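Local coordinates for protein guanine deaminase (Escherichia coli, PDB 6OHB) that catalyses the zinc-dependent hydrolytic deamination of guanine to xanthine and ammonia in purine degradation, at residues Leu99-Lys104 with Ile328-Thr333; Val168-Asp171 with Tyr177-Asp180; His187-Leu192 with Leu202-Thr207. All coordinates share one frame; numbering follows the deposited sequence.

Contact 1 of 3, residues Leu99-Lys104 with Ile328-Thr333; sequences LEWLNK and IGAGTT
Trp101, on helix 98-111, reaches across to Gly329 and Ala330 in the loop that follows strand 321-324 of the amidohydrolase TIM barrel, just after the zinc ligand Asp327. The indole is carried off the helix by an extended first torsion: CG stands anti to the backbone N (chi1 174°), and chi2 of -81° sets the indole plane roughly perpendicular to the CA-CB-CG plane. The six-membered ring then leads. Its CZ2 lies 3.7 Å from Ala330 CA, while the pyrrole side brings NE1 to 4.1 Å from Ala330 CB, so backbone carbon and methyl group are both touched. This is van der Waals packing, confined to a small patch. At Gly329 the backbone runs with positive phi (108°), where a CB would collide with the carbonyl O of Ile328. Met90 and Leu305 also pack on the indole, and His105 meets it edge-to-face. With an alanine here in place of Trp101, Ala330 would probably lose its cover from the helix, and a gap would be likely to open between helix and loop. Gly329 O accepts a hydrogen bond from Arg402 NH2 of the second subunit, so the loop also belongs to the dimer interface; the same oxygen lies at the edge of the indole, near its plane, 3.9 Å from Trp101 CZ2.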
ATOM      1  N   LEU A  99      -4.585  21.683  -5.245  1.00 58.19           N
ATOM      2  CA  LEU A  99      -4.335  23.105  -5.011  1.00 58.29           C
ATOM      3  C   LEU A  99      -4.626  23.488  -3.564  1.00 63.47           C
ATOM      4  O   LEU A  99      -3.847  24.220  -2.930  1.00 64.94           O
ATOM      5  CB  LEU A  99      -5.174  23.951  -5.970  1.00 56.02           C
ATOM      6  N   GLU A 100      -5.726  22.977  -3.010  1.00 62.17           N
ATOM      7  CA  GLU A 100      -6.002  23.190  -1.596  1.00 62.67           C
ATOM      8  C   GLU A 100      -5.007  22.446  -0.713  1.00 59.39           C
ATOM      9  O   GLU A 100      -4.660  22.936   0.368  1.00 63.53           O
ATOM     10  CB  GLU A 100      -7.434  22.786  -1.279  1.00 68.26           C
ATOM     11  N   TRP A 101      -4.545  21.268  -1.144  1.00 58.25           N
ATOM     12  CA  TRP A 101      -3.479  20.580  -0.419  1.00 60.28           C
ATOM     13  C   TRP A 101      -2.228  21.444  -0.364  1.00 60.08           C
ATOM     14  O   TRP A 101      -1.546  21.508   0.666  1.00 62.16           O
ATOM     15  CB  TRP A 101      -3.168  19.235  -1.083  1.00 59.15           C
ATOM     16  CG  TRP A 101      -1.984  18.501  -0.512  1.00 64.18           C
ATOM     17  CD1 TRP A 101      -0.663  18.718  -0.794  1.00 58.69           C
ATOM     18  CD2 TRP A 101      -2.020  17.416   0.425  1.00 60.63           C
ATOM     19  NE1 TRP A 101       0.123  17.842  -0.083  1.00 61.51           N
ATOM     20  CE2 TRP A 101      -0.685  17.031   0.671  1.00 63.43           C
ATOM     21  CE3 TRP A 101      -3.051  16.733   1.078  1.00 62.16           C
ATOM     22  CZ2 TRP A 101      -0.355  15.994   1.547  1.00 59.69           C
ATOM     23  CZ3 TRP A 101      -2.721  15.703   1.948  1.00 63.75           C
ATOM     24  CH2 TRP A 101      -1.386  15.345   2.174  1.00 59.02           C
ATOM     25  N   LEU A 102      -1.923  22.122  -1.469  1.00 62.83           N
ATOM     26  CA  LEU A 102      -0.756  22.993  -1.526  1.00 63.65           C
ATOM     27  C   LEU A 102      -0.911  24.158  -0.562  1.00 60.86           C
ATOM     28  O   LEU A 102       0.014  24.484   0.192  1.00 66.84           O
ATOM     29  CB  LEU A 102      -0.555  23.494  -2.957  1.00 58.03           C
ATOM     30  CG  LEU A 102       0.285  22.614  -3.881  1.00 59.56           C
ATOM     31  CD1 LEU A 102       0.032  22.990  -5.326  1.00 56.89           C
ATOM     32  CD2 LEU A 102       1.762  22.735  -3.544  1.00 61.70           C
ATOM     33  N   ASN A 103      -2.083  24.794  -0.559  1.00 61.08           N
ATOM     34  CA  ASN A 103      -2.231  25.987   0.270  1.00 64.78           C
ATOM     35  C   ASN A 103      -2.452  25.682   1.752  1.00 62.83           C
ATOM     36  O   ASN A 103      -2.106  26.518   2.595  1.00 62.45           O
ATOM     37  CB  ASN A 103      -3.390  26.849  -0.245  1.00 67.74           C
ATOM     38  CG  ASN A 103      -3.159  27.352  -1.662  1.00 74.05           C
ATOM     39  OD1 ASN A 103      -2.465  28.348  -1.875  1.00 71.68           O
ATOM     40  ND2 ASN A 103      -3.747  26.668  -2.637  1.00 72.07           N
ATOM     41  N   LYS A 104      -2.962  24.501   2.099  1.00 58.56           N
ATOM     42  CA  LYS A 104      -3.261  24.179   3.491  1.00 56.28           C
ATOM     43  C   LYS A 104      -2.146  23.432   4.209  1.00 58.37           C
ATOM     44  O   LYS A 104      -1.969  23.622   5.416  1.00 65.16           O
ATOM     45  CB  LYS A 104      -4.555  23.366   3.587  1.00 59.57           C
ATOM     46  CG  LYS A 104      -5.785  24.154   3.176  1.00 65.81           C
ATOM     47  CD  LYS A 104      -7.050  23.562   3.761  1.00 71.17           C
ATOM     48  CE  LYS A 104      -8.058  23.233   2.676  1.00 75.60           C
ATOM     49  NZ  LYS A 104      -9.243  22.543   3.250  1.00 74.45           N
ATOM     50  N   ILE A 328       7.140  12.182  -2.050  1.00 48.62           N
ATOM     51  CA  ILE A 328       7.113  12.226  -0.594  1.00 44.62           C
ATOM     52  C   ILE A 328       6.705  13.623  -0.176  1.00 51.59           C
ATOM     53  O   ILE A 328       7.088  14.610  -0.811  1.00 46.64           O
ATOM     54  CB  ILE A 328       8.460  11.789   0.013  1.00 43.32           C
ATOM     55  CG1 ILE A 328       8.469  10.279   0.216  1.00 41.38           C
ATOM     56  CG2 ILE A 328       8.748  12.501   1.327  1.00 42.58           C
ATOM     57  CD1 ILE A 328       7.544   9.861   1.359  1.00 45.80           C
ATOM     58  N   GLY A 329       5.912  13.703   0.890  1.00 54.79           N
ATOM     59  CA  GLY A 329       5.037  14.827   1.135  1.00 48.69           C
ATOM     60  C   GLY A 329       3.610  14.366   0.895  1.00 48.49           C
ATOM     61  O   GLY A 329       2.934  13.908   1.823  1.00 48.83           O
ATOM     62  N   ALA A 330       3.147  14.471  -0.356  1.00 46.69           N
ATOM     63  CA  ALA A 330       1.824  13.961  -0.701  1.00 47.88           C
ATOM     64  C   ALA A 330       1.820  12.441  -0.688  1.00 49.75           C
ATOM     65  O   ALA A 330       0.838  11.817  -0.270  1.00 44.94           O
ATOM     66  CB  ALA A 330       1.379  14.493  -2.064  1.00 45.98           C
ATOM     67  N   GLY A 331       2.903  11.827  -1.162  1.00 46.82           N
ATOM     68  CA  GLY A 331       3.073  10.405  -0.972  1.00 38.88           C
ATOM     69  C   GLY A 331       3.427  10.080   0.466  1.00 49.76           C
ATOM     70  O   GLY A 331       3.910  10.920   1.230  1.00 46.98           O
ATOM     71  N   THR A 332       3.166   8.831   0.846  1.00 38.25           N
ATOM     72  CA  THR A 332       3.306   8.407   2.232  1.00 45.12           C
ATOM     73  C   THR A 332       4.502   7.497   2.477  1.00 49.29           C
ATOM     74  O   THR A 332       4.736   7.111   3.625  1.00 50.31           O
ATOM     75  CB  THR A 332       2.018   7.725   2.719  1.00 47.52           C
ATOM     76  OG1 THR A 332       1.567   6.772   1.749  1.00 50.98           O
ATOM     77  CG2 THR A 332       0.924   8.762   2.962  1.00 43.57           C
ATOM     78  N   THR A 333       5.232   7.086   1.442  1.00 44.44           N
ATOM     79  CA  THR A 333       6.336   6.163   1.658  1.00 46.78           C
ATOM     80  C   THR A 333       7.561   6.571   0.846  1.00 42.35           C
ATOM     81  O   THR A 333       7.435   7.086  -0.268  1.00 45.26           O
ATOM     82  CB  THR A 333       5.917   4.723   1.326  1.00 46.63           C
ATOM     83  OG1 THR A 333       6.974   3.826   1.679  1.00 50.13           O
ATOM     84  CG2 THR A 333       5.585   4.571  -0.156  1.00 46.25           C
TER

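Contact 2 of 3, residues Val168-Asp171 with Tyr177-Asp180; sequences VMMD and YLLD
The backbones of Val168-Asp171 and Tyr177-Asp180 draw together to 4.7 Å between the CA atoms of Asp171 and Leu179, and Asp180 N donates a nearly straight hydrogen bond (170°) to Met170 O, 2.9 Å away. This closes a loop where the chain leaves strand 164-169 of the TIM barrel and turns toward helix 182-196. The carboxylate of Asp180 completes the grip on Met170. With its CG between the backbone N and the carbonyl carbon (chi1 53°), the side chain folds back so that OD2 takes Met170 N at 3.2 Å on the syn side, the donor 28° out of the carboxylate plane; the bond from the same N-H to OD1 is weak. The backbone N and O of Met170 are thus both held by one aspartate, N by its side chain and O by its main-chain N-H. Lys167 forms a salt bridge with OD2 and Gln218 donates to OD1, which would be expected to steady this carboxylate in its turn. Asp171 directs its own carboxylate away, to Ser215, and its CB lies 3.2 Å from Asp180 O. The Met170 side chain bends at chi3 and crosses Leu178 at a slant, SD lying 3.5 Å from Leu178 O, nearer than the 3.9 Å to Leu178 CD2. It also packs on Arg209, a substrate-binding residue by similarity. Leu179 places CD2 against the main chain, 3.6 Å from Asp171 C, and its CA-H points at Met170 O. A water donates to Asp171 O at 2.7 Å, and its other bond goes to Asp180 O.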
ATOM      1  N   VAL A 168      13.896  25.770  -5.084  1.00 56.07           N
ATOM      2  CA  VAL A 168      12.592  26.032  -5.679  1.00 56.56           C
ATOM      3  C   VAL A 168      12.520  27.489  -6.115  1.00 55.80           C
ATOM      4  O   VAL A 168      12.897  28.399  -5.365  1.00 53.35           O
ATOM      5  CB  VAL A 168      11.468  25.699  -4.687  1.00 57.43           C
ATOM      6  CG1 VAL A 168      10.115  26.065  -5.280  1.00 55.70           C
ATOM      7  CG2 VAL A 168      11.503  24.233  -4.305  1.00 57.74           C
ATOM      8  N   MET A 169      12.076  27.713  -7.350  1.00 56.39           N
ATOM      9  CA  MET A 169      11.832  29.051  -7.871  1.00 60.12           C
ATOM     10  C   MET A 169      10.328  29.298  -7.881  1.00 58.06           C
ATOM     11  O   MET A 169       9.590  28.605  -8.591  1.00 56.18           O
ATOM     12  CB  MET A 169      12.424  29.193  -9.275  1.00 60.23           C
ATOM     13  CG  MET A 169      13.913  28.866  -9.354  1.00 51.18           C
ATOM     14  SD  MET A 169      14.578  28.874 -11.035  1.00 60.18           S
ATOM     15  CE  MET A 169      13.706  30.260 -11.748  1.00 56.20           C
ATOM     16  N   MET A 170       9.879  30.282  -7.101  1.00 62.31           N
ATOM     17  CA  MET A 170       8.458  30.633  -7.044  1.00 61.19           C
ATOM     18  C   MET A 170       8.317  32.060  -6.528  1.00 65.62           C
ATOM     19  O   MET A 170       8.709  32.348  -5.392  1.00 61.22           O
ATOM     20  CB  MET A 170       7.686  29.648  -6.160  1.00 61.33           C
ATOM     21  CG  MET A 170       8.367  29.312  -4.843  1.00 67.79           C
ATOM     22  SD  MET A 170       7.403  28.184  -3.814  1.00 72.47           S
ATOM     23  CE  MET A 170       5.762  28.852  -4.039  1.00 56.67           C
ATOM     24  N   ASP A 171       7.749  32.951  -7.348  1.00 60.71           N
ATOM     25  CA  ASP A 171       7.656  34.364  -6.988  1.00 68.09           C
ATOM     26  C   ASP A 171       6.228  34.904  -6.939  1.00 68.81           C
ATOM     27  O   ASP A 171       6.051  36.110  -6.734  1.00 68.38           O
ATOM     28  CB  ASP A 171       8.506  35.218  -7.940  1.00 57.50           C
ATOM     29  CG  ASP A 171       7.968  35.244  -9.361  1.00 66.42           C
ATOM     30  OD1 ASP A 171       7.148  34.371  -9.716  1.00 69.43           O
ATOM     31  OD2 ASP A 171       8.377  36.141 -10.130  1.00 72.33           O
ATOM     32  N   TYR A 177       5.893  34.340   2.868  1.00 71.90           N
ATOM     33  CA  TYR A 177       7.045  33.715   3.505  1.00 72.88           C
ATOM     34  C   TYR A 177       7.723  32.675   2.619  1.00 63.62           C
ATOM     35  O   TYR A 177       8.801  32.194   2.980  1.00 67.99           O
ATOM     36  CB  TYR A 177       6.637  33.087   4.844  1.00 68.50           C
ATOM     37  CG  TYR A 177       5.495  32.090   4.781  1.00 70.55           C
ATOM     38  CD1 TYR A 177       5.662  30.838   4.193  1.00 69.94           C
ATOM     39  CD2 TYR A 177       4.256  32.391   5.334  1.00 63.19           C
ATOM     40  CE1 TYR A 177       4.625  29.925   4.140  1.00 65.53           C
ATOM     41  CE2 TYR A 177       3.215  31.482   5.289  1.00 60.27           C
ATOM     42  CZ  TYR A 177       3.404  30.251   4.692  1.00 66.22           C
ATOM     43  OH  TYR A 177       2.369  29.342   4.644  1.00 61.07           O
ATOM     44  N   LEU A 178       7.126  32.316   1.480  1.00 62.69           N
ATOM     45  CA  LEU A 178       7.659  31.274   0.610  1.00 68.92           C
ATOM     46  C   LEU A 178       7.890  31.766  -0.818  1.00 69.78           C
ATOM     47  O   LEU A 178       7.940  30.955  -1.748  1.00 68.33           O
ATOM     48  CB  LEU A 178       6.727  30.061   0.605  1.00 66.58           C
ATOM     49  CG  LEU A 178       7.416  28.698   0.524  1.00 71.55           C
ATOM     50  CD1 LEU A 178       7.939  28.285   1.891  1.00 66.73           C
ATOM     51  CD2 LEU A 178       6.476  27.647  -0.048  1.00 71.77           C
ATOM     52  N   LEU A 179       8.016  33.077  -1.016  1.00 67.44           N
ATOM     53  CA  LEU A 179       8.196  33.662  -2.337  1.00 68.07           C
ATOM     54  C   LEU A 179       9.592  34.249  -2.482  1.00 63.73           C
ATOM     55  O   LEU A 179      10.151  34.794  -1.526  1.00 67.53           O
ATOM     56  CB  LEU A 179       7.162  34.757  -2.608  1.00 64.18           C
ATOM     57  CG  LEU A 179       5.706  34.319  -2.733  1.00 66.78           C
ATOM     58  CD1 LEU A 179       4.817  35.527  -3.003  1.00 65.08           C
ATOM     59  CD2 LEU A 179       5.564  33.276  -3.828  1.00 65.73           C
ATOM     60  N   ASP A 180      10.153  34.128  -3.683  1.00 64.67           N
ATOM     61  CA  ASP A 180      11.345  34.866  -4.057  1.00 66.56           C
ATOM     62  C   ASP A 180      10.960  35.959  -5.061  1.00 64.95           C
ATOM     63  O   ASP A 180       9.779  36.313  -5.194  1.00 67.11           O
ATOM     64  CB  ASP A 180      12.407  33.890  -4.591  1.00 63.50           C
ATOM     65  CG  ASP A 180      11.886  32.984  -5.706  1.00 69.93           C
ATOM     66  OD1 ASP A 180      11.049  33.431  -6.517  1.00 68.07           O
ATOM     67  OD2 ASP A 180      12.327  31.815  -5.776  1.00 72.30           O
TER
HETATM   68  O   HOH W   1       7.725  37.762  -5.484  1.00 58.77           O

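Contact 3 of 3, residues His187-Leu192 with Leu202-Thr207; sequences HQSKEL and LLYAIT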
ATOM      1  N   HIS A 187      19.842  34.634  -9.054  1.00 65.28           N
ATOM      2  CA  HIS A 187      21.158  34.728  -8.425  1.00 61.69           C
ATOM      3  C   HIS A 187      21.370  33.614  -7.403  1.00 60.46           C
ATOM      4  O   HIS A 187      22.469  33.051  -7.311  1.00 62.01           O
ATOM      5  CB  HIS A 187      21.333  36.111  -7.803  1.00 64.52           C
ATOM      6  CG  HIS A 187      21.461  37.204  -8.820  1.00 66.24           C
ATOM      7  ND1 HIS A 187      22.528  37.288  -9.690  1.00 68.38           N
ATOM      8  CD2 HIS A 187      20.646  38.241  -9.124  1.00 61.62           C
ATOM      9  CE1 HIS A 187      22.369  38.337 -10.477  1.00 68.74           C
ATOM     10  NE2 HIS A 187      21.234  38.932 -10.155  1.00 70.17           N
ATOM     11  N   GLN A 188      20.332  33.270  -6.633  1.00 60.94           N
ATOM     12  CA  GLN A 188      20.458  32.177  -5.673  1.00 62.30           C
ATOM     13  C   GLN A 188      20.679  30.843  -6.379  1.00 56.80           C
ATOM     14  O   GLN A 188      21.531  30.046  -5.958  1.00 57.92           O
ATOM     15  CB  GLN A 188      19.222  32.125  -4.777  1.00 54.97           C
ATOM     16  CG  GLN A 188      19.092  33.337  -3.862  1.00 67.33           C
ATOM     17  CD  GLN A 188      17.760  33.405  -3.135  1.00 65.39           C
ATOM     18  OE1 GLN A 188      16.823  32.661  -3.439  1.00 62.65           O
ATOM     19  NE2 GLN A 188      17.668  34.310  -2.170  1.00 62.10           N
ATOM     20  N   SER A 189      19.950  30.590  -7.473  1.00 56.89           N
ATOM     21  CA  SER A 189      20.163  29.344  -8.202  1.00 53.44           C
ATOM     22  C   SER A 189      21.550  29.306  -8.837  1.00 61.27           C
ATOM     23  O   SER A 189      22.193  28.249  -8.872  1.00 55.19           O
ATOM     24  CB  SER A 189      19.076  29.158  -9.262  1.00 52.60           C
ATOM     25  OG  SER A 189      17.786  29.086  -8.674  1.00 50.65           O
ATOM     26  N   LYS A 190      22.048  30.453  -9.314  1.00 56.08           N
ATOM     27  CA  LYS A 190      23.394  30.481  -9.880  1.00 59.73           C
ATOM     28  C   LYS A 190      24.446  30.195  -8.815  1.00 58.10           C
ATOM     29  O   LYS A 190      25.413  29.472  -9.075  1.00 57.51           O
ATOM     30  CB  LYS A 190      23.672  31.829 -10.552  1.00 60.06           C
ATOM     31  CG  LYS A 190      24.864  31.797 -11.504  1.00 60.37           C
ATOM     32  CD  LYS A 190      25.268  33.192 -11.973  1.00 66.56           C
ATOM     33  CE  LYS A 190      26.175  33.117 -13.200  1.00 57.69           C
ATOM     34  NZ  LYS A 190      26.851  34.406 -13.509  1.00 59.22           N
ATOM     35  N   GLU A 191      24.276  30.749  -7.610  1.00 53.73           N
ATOM     36  CA  GLU A 191      25.237  30.471  -6.547  1.00 57.73           C
ATOM     37  C   GLU A 191      25.220  28.996  -6.161  1.00 58.90           C
ATOM     38  O   GLU A 191      26.277  28.393  -5.923  1.00 53.45           O
ATOM     39  CB  GLU A 191      24.955  31.338  -5.323  1.00 47.15           C
ATOM     40  CG  GLU A 191      25.874  31.019  -4.152  1.00 55.16           C
ATOM     41  CD  GLU A 191      25.684  31.956  -2.979  1.00 71.89           C
ATOM     42  OE1 GLU A 191      25.469  33.164  -3.212  1.00 73.52           O
ATOM     43  OE2 GLU A 191      25.751  31.485  -1.823  1.00 80.72           O
ATOM     44  N   LEU A 192      24.030  28.394  -6.100  1.00 54.81           N
ATOM     45  CA  LEU A 192      23.963  26.971  -5.774  1.00 54.06           C
ATOM     46  C   LEU A 192      24.583  26.117  -6.879  1.00 51.26           C
ATOM     47  O   LEU A 192      25.245  25.111  -6.590  1.00 48.96           O
ATOM     48  CB  LEU A 192      22.516  26.569  -5.494  1.00 53.41           C
ATOM     49  CG  LEU A 192      21.996  27.182  -4.187  1.00 50.45           C
ATOM     50  CD1 LEU A 192      20.488  27.063  -4.073  1.00 49.37           C
ATOM     51  CD2 LEU A 192      22.683  26.558  -2.974  1.00 51.92           C
ATOM     52  N   LEU A 202      27.397  15.105  -6.935  1.00 40.26           N
ATOM     53  CA  LEU A 202      26.202  15.924  -6.831  1.00 42.23           C
ATOM     54  C   LEU A 202      25.904  16.611  -8.158  1.00 42.80           C
ATOM     55  O   LEU A 202      26.800  16.857  -8.974  1.00 42.54           O
ATOM     56  CB  LEU A 202      26.365  16.972  -5.729  1.00 37.30           C
ATOM     57  CG  LEU A 202      26.643  16.418  -4.333  1.00 43.23           C
ATOM     58  CD1 LEU A 202      26.869  17.547  -3.340  1.00 46.44           C
ATOM     59  CD2 LEU A 202      25.499  15.517  -3.875  1.00 40.94           C
ATOM     60  N   LEU A 203      24.624  16.908  -8.374  1.00 39.75           N
ATOM     61  CA  LEU A 203      24.158  17.555  -9.591  1.00 40.48           C
ATOM     62  C   LEU A 203      23.033  18.518  -9.238  1.00 44.44           C
ATOM     63  O   LEU A 203      22.278  18.289  -8.290  1.00 38.96           O
ATOM     64  CB  LEU A 203      23.670  16.528 -10.624  1.00 34.44           C
ATOM     65  CG  LEU A 203      24.674  15.451 -11.048  1.00 45.62           C
ATOM     66  CD1 LEU A 203      23.982  14.274 -11.719  1.00 39.74           C
ATOM     67  CD2 LEU A 203      25.733  16.048 -11.963  1.00 45.26           C
ATOM     68  N   TYR A 204      22.922  19.597 -10.010  1.00 44.06           N
ATOM     69  CA  TYR A 204      21.931  20.634  -9.750  1.00 45.57           C
ATOM     70  C   TYR A 204      20.819  20.596 -10.791  1.00 41.34           C
ATOM     71  O   TYR A 204      21.066  20.352 -11.975  1.00 45.09           O
ATOM     72  CB  TYR A 204      22.566  22.030  -9.717  1.00 45.90           C
ATOM     73  CG  TYR A 204      21.597  23.095  -9.240  1.00 47.42           C
ATOM     74  CD1 TYR A 204      20.707  23.703 -10.126  1.00 45.76           C
ATOM     75  CD2 TYR A 204      21.559  23.479  -7.908  1.00 41.19           C
ATOM     76  CE1 TYR A 204      19.814  24.659  -9.693  1.00 50.06           C
ATOM     77  CE2 TYR A 204      20.672  24.437  -7.471  1.00 46.13           C
ATOM     78  CZ  TYR A 204      19.800  25.021  -8.366  1.00 46.74           C
ATOM     79  OH  TYR A 204      18.911  25.975  -7.937  1.00 50.79           O
ATOM     80  N   ALA A 205      19.593  20.861 -10.340  1.00 42.51           N
ATOM     81  CA  ALA A 205      18.425  20.945 -11.206  1.00 42.64           C
ATOM     82  C   ALA A 205      17.777  22.313 -11.049  1.00 45.55           C
ATOM     83  O   ALA A 205      17.464  22.723  -9.929  1.00 45.22           O
ATOM     84  CB  ALA A 205      17.414  19.845 -10.882  1.00 42.93           C
ATOM     85  N   ILE A 206      17.596  23.022 -12.164  1.00 49.14           N
ATOM     86  CA  ILE A 206      16.813  24.252 -12.147  1.00 47.54           C
ATOM     87  C   ILE A 206      15.364  23.879 -11.877  1.00 49.02           C
ATOM     88  O   ILE A 206      14.736  23.162 -12.664  1.00 47.22           O
ATOM     89  CB  ILE A 206      16.951  25.022 -13.464  1.00 54.88           C
ATOM     90  CG1 ILE A 206      18.402  25.447 -13.688  1.00 55.05           C
ATOM     91  CG2 ILE A 206      16.036  26.238 -13.453  1.00 45.35           C
ATOM     92  CD1 ILE A 206      18.855  25.280 -15.113  1.00 54.04           C
ATOM     93  N   THR A 207      14.826  24.357 -10.758  1.00 44.98           N
ATOM     94  CA  THR A 207      13.598  23.813 -10.188  1.00 51.37           C
ATOM     95  C   THR A 207      12.582  24.923  -9.956  1.00 56.30           C
ATOM     96  O   THR A 207      12.459  25.455  -8.842  1.00 49.89           O
ATOM     97  CB  THR A 207      13.901  23.066  -8.886  1.00 51.98           C
ATOM     98  OG1 THR A 207      15.013  22.185  -9.084  1.00 49.86           O
ATOM     99  CG2 THR A 207      12.719  22.252  -8.450  1.00 49.63           C
TER
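Apolar packing is led by Leu192 against Tyr204. Leu192 CB, rather than the branched end of its side chain, does the touching, sitting 3.4 Å from Tyr204 CE2 and 4.0 Å from Tyr204 CD2. It meets the ring obliquely, along the side bearing these two carbons. The tyrosine is swung toward the helix by its first torsion: CG is anti to the backbone N (chi1 -171°), and chi2 near -84° sets the ring plane roughly perpendicular to the CA-CB-CG plane. The Leu192 side chain also touches Lys167 of strand 164-169 and Asp150 of helix 146-158. A second kind of contact is made by the helix backbone, whose Ser189 O lies over one face of the Tyr204 ring, 4.0 Å from Tyr204 CZ. Ring and helix belong to the beta-alpha-beta unit of strand 164-169, helix 182-196 and strand 203-208, one of the repeating elements of the TIM barrel; the contact joins the outer helix to the second of its two parallel strands. Polar contact is slight by comparison. The hydroxyls of Ser189 and Tyr204 lie 3.4 Å apart between OG and OH, at best a weak bond. Each is better served by another partner: Ser189 OG by the carbonyl O of Ser185 one helical turn back, and Tyr204 OH by the backbone N of Lys167 on the neighbouring strand. Within strand 203-208, Thr207 OG1 donates to Ala205 O at 2.6 Å, coming in from above the carbonyl plane.

In the fold
From the N terminus, helix 98-111 supplies the first half of contact 1, whose partner loop comes after strand 321-324, so this contact closes a loop of 223 residues. Contacts 2 and 3 are both nested inside it, one after the other and without crossing. Contact 2 closes a five-residue connection after strand 164-169, and contact 3 then ties the following helix 182-196 to strand 203-208. These two meet directly: Met169 N lies 2.7 Å from Thr207 O, a probable hydrogen bond between neighbouring strands, and the Met169 side chain packs on Ile206 and on Ser189 of the helix. Contact 1 stays apart, its nearest atoms about 6 Å from contact 2 and about 12 Å from contact 3.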